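Local coordinates for organic hydroperoxide resistance protein OHRB (Bacillus subtilis, PDB 2BJO) that takes part in the resistance of the cell to organic hydroperoxides, as a stress-response member of the OsmC/Ohr family, at residues His62-Glu66 against Gln67-Ile71. The protein carries 3 engineered substitutions. Numbering follows the deposited sequence.
Sequences HVAKE and QNIEI
The peptide carbonyl of Ala-64 is the flat group on which Ile-69 and Gln-67 converge, one N-H over each face. Ile-69 N approaches one face at 2.9 Å from Ala-64 O, lying 49° out of the carbonyl plane, and Gln-67 N comes to the opposite face, leaving the oxygen gripped by two bonds. The first of these, together with Asn-68 N to Lys-65 O at 2.8 Å, defines a Schellman motif ending helix 44-65. Asn-68, with positive phi, is its C-prime residue, and Lys-65 to Asn-68 form a type I beta turn. Of the two Ala-64 bonds, that from Ile-69 is the straighter, with an N-H...O angle of 161°.

Ala-64 CB packs against both isoleucines, meeting Ile-69 CB at 4.1 Å and Ile-71 CG2 at 3.9 Å; the CG2 branch of Ile-71 stands anti to its own carbonyl carbon, which brings this methyl to Ala-64 CB. Beyond these two segments, Ala-64 packs on Leu-111 of helix 105-118, and Ile-69 and Ile-71 both touch Leu-103 of a loop.

The amide of Gln-67 is turned back along the helix: CG lies beside the backbone N (chi1 -64°) and the chain runs on extended. Its CB is 3.5 Å from Ala-64 O, and its amide NE2 also hydrogen-bonds to Glu-110 of helix 105-118. One water bridges the two segments, donating to Val-63 O at 2.7 Å and accepting from Gln-67 NE2 at 3.0 Å.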
ATOM      1  N   HIS A  62      -5.269 -17.885   5.327  1.00 23.76           N
ATOM      2  CA  HIS A  62      -4.247 -18.919   5.154  1.00 21.54           C
ATOM      3  C   HIS A  62      -3.855 -19.595   6.480  1.00 19.61           C
ATOM      4  O   HIS A  62      -3.671 -20.793   6.508  1.00 18.85           O
ATOM      5  CB  HIS A  62      -3.021 -18.306   4.444  1.00 24.34           C
ATOM      6  CG  HIS A  62      -1.889 -19.265   4.250  1.00 25.42           C
ATOM      7  ND1 HIS A  62      -0.999 -19.590   5.255  1.00 28.51           N
ATOM      8  CD2 HIS A  62      -1.513 -19.988   3.171  1.00 28.04           C
ATOM      9  CE1 HIS A  62      -0.121 -20.468   4.810  1.00 26.12           C
ATOM     10  NE2 HIS A  62      -0.411 -20.719   3.547  1.00 28.55           N
ATOM     11  N   VAL A  63      -3.705 -18.875   7.589  1.00 21.24           N
ATOM     12  CA  VAL A  63      -3.255 -19.484   8.853  1.00 22.98           C
ATOM     13  C   VAL A  63      -4.357 -20.372   9.450  1.00 22.32           C
ATOM     14  O   VAL A  63      -4.102 -21.411  10.053  1.00 24.53           O
ATOM     15  CB  VAL A  63      -2.643 -18.503   9.885  1.00 23.06           C
ATOM     16  CG1 VAL A  63      -1.373 -17.935   9.319  1.00 24.23           C
ATOM     17  CG2 VAL A  63      -3.604 -17.421  10.297  1.00 22.31           C
ATOM     18  N   ALA A  64      -5.589 -19.931   9.249  1.00 23.42           N
ATOM     19  CA  ALA A  64      -6.784 -20.644   9.659  1.00 21.67           C
ATOM     20  C   ALA A  64      -6.914 -21.928   8.847  1.00 23.31           C
ATOM     21  O   ALA A  64      -7.199 -22.993   9.409  1.00 22.13           O
ATOM     22  CB  ALA A  64      -7.985 -19.746   9.503  1.00 18.45           C
ATOM     23  N   LYS A  65      -6.713 -21.821   7.535  1.00 23.42           N
ATOM     24  CA  LYS A  65      -6.777 -22.973   6.637  1.00 24.25           C
ATOM     25  C   LYS A  65      -5.891 -24.139   7.044  1.00 22.24           C
ATOM     26  O   LYS A  65      -6.308 -25.296   7.019  1.00 21.03           O
ATOM     27  CB  LYS A  65      -6.323 -22.562   5.238  1.00 29.06           C
ATOM     28  CG  LYS A  65      -7.418 -22.645   4.229  1.00 34.55           C
ATOM     29  CD  LYS A  65      -7.523 -24.040   3.600  1.00 33.99           C
ATOM     30  CE  LYS A  65      -8.657 -24.060   2.544  1.00 36.30           C
ATOM     31  NZ  LYS A  65      -8.419 -24.763   1.220  1.00 35.87           N
ATOM     32  N   GLU A  66      -4.661 -23.780   7.394  1.00 22.96           N
ATOM     33  CA  GLU A  66      -3.665 -24.657   7.998  1.00 26.10           C
ATOM     34  C   GLU A  66      -4.152 -25.517   9.178  1.00 25.15           C
ATOM     35  O   GLU A  66      -3.596 -26.584   9.433  1.00 25.41           O
ATOM     36  CB  GLU A  66      -2.468 -23.793   8.419  1.00 27.26           C
ATOM     37  CG  GLU A  66      -1.538 -23.388   7.296  1.00 32.52           C
ATOM     38  CD  GLU A  66      -0.768 -24.588   6.754  1.00 38.61           C
ATOM     39  OE1 GLU A  66      -0.871 -24.797   5.521  1.00 43.32           O
ATOM     40  OE2 GLU A  66      -0.098 -25.320   7.535  1.00 40.07           O
ATOM     41  N   GLN A  67      -5.159 -25.028   9.896  1.00 24.67           N
ATOM     42  CA  GLN A  67      -5.837 -25.684  11.009  1.00 25.46           C
ATOM     43  C   GLN A  67      -7.254 -26.186  10.690  1.00 24.52           C
ATOM     44  O   GLN A  67      -8.000 -26.559  11.594  1.00 20.68           O
ATOM     45  CB  GLN A  67      -5.864 -24.692  12.179  1.00 26.42           C
ATOM     46  CG  GLN A  67      -4.459 -24.388  12.650  1.00 28.31           C
ATOM     47  CD  GLN A  67      -4.405 -23.680  13.984  1.00 29.11           C
ATOM     48  OE1 GLN A  67      -5.155 -24.031  14.906  1.00 29.20           O
ATOM     49  NE2 GLN A  67      -3.524 -22.678  14.088  1.00 25.61           N
ATOM     50  N   ASN A  68      -7.591 -26.181   9.398  1.00 24.51           N
ATOM     51  CA  ASN A  68      -8.908 -26.507   8.809  1.00 25.97           C
ATOM     52  C   ASN A  68     -10.077 -25.658   9.317  1.00 24.49           C
ATOM     53  O   ASN A  68     -11.216 -26.122   9.430  1.00 21.19           O
ATOM     54  CB  ASN A  68      -9.204 -28.002   8.928  1.00 25.78           C
ATOM     55  CG  ASN A  68      -8.085 -28.813   8.326  1.00 27.41           C
ATOM     56  OD1 ASN A  68      -8.194 -29.159   7.155  1.00 32.49           O
ATOM     57  ND2 ASN A  68      -7.008 -29.073   9.069  1.00 26.98           N
ATOM     58  N   ILE A  69      -9.741 -24.402   9.602  1.00 22.46           N
ATOM     59  CA  ILE A  69     -10.697 -23.438  10.122  1.00 24.04           C
ATOM     60  C   ILE A  69     -11.115 -22.523   8.970  1.00 23.61           C
ATOM     61  O   ILE A  69     -10.277 -21.998   8.251  1.00 23.58           O
ATOM     62  CB  ILE A  69     -10.128 -22.670  11.341  1.00 23.21           C
ATOM     63  CG1 ILE A  69      -9.852 -23.632  12.492  1.00 22.26           C
ATOM     64  CG2 ILE A  69     -11.099 -21.583  11.851  1.00 23.80           C
ATOM     65  CD1 ILE A  69      -9.023 -23.103  13.638  1.00 21.02           C
ATOM     66  N   GLU A  70     -12.420 -22.343   8.807  1.00 25.31           N
ATOM     67  CA  GLU A  70     -13.020 -21.423   7.862  1.00 27.77           C
ATOM     68  C   GLU A  70     -13.331 -20.150   8.622  1.00 28.70           C
ATOM     69  O   GLU A  70     -14.041 -20.225   9.611  1.00 30.14           O
ATOM     70  CB  GLU A  70     -14.347 -21.968   7.332  1.00 30.31           C
ATOM     71  CG  GLU A  70     -14.238 -23.265   6.538  1.00 32.39           C
ATOM     72  CD  GLU A  70     -13.520 -23.047   5.230  1.00 34.99           C
ATOM     73  OE1 GLU A  70     -13.881 -22.089   4.516  1.00 38.82           O
ATOM     74  OE2 GLU A  70     -12.588 -23.812   4.904  1.00 38.41           O
ATOM     75  N   ILE A  71     -12.841 -18.993   8.195  1.00 31.86           N
ATOM     76  CA  ILE A  71     -13.109 -17.756   8.932  1.00 31.95           C
ATOM     77  C   ILE A  71     -13.917 -16.765   8.107  1.00 29.93           C
ATOM     78  O   ILE A  71     -13.824 -16.712   6.878  1.00 30.62           O
ATOM     79  CB  ILE A  71     -11.841 -17.089   9.485  1.00 34.93           C
ATOM     80  CG1 ILE A  71     -10.802 -16.866   8.393  1.00 37.56           C
ATOM     81  CG2 ILE A  71     -11.234 -17.933  10.608  1.00 36.84           C
ATOM     82  CD1 ILE A  71      -9.804 -15.811   8.798  1.00 37.85           C
TER
HETATM   83  O   HOH W   1      -1.976 -22.112  11.552  1.00 25.28           O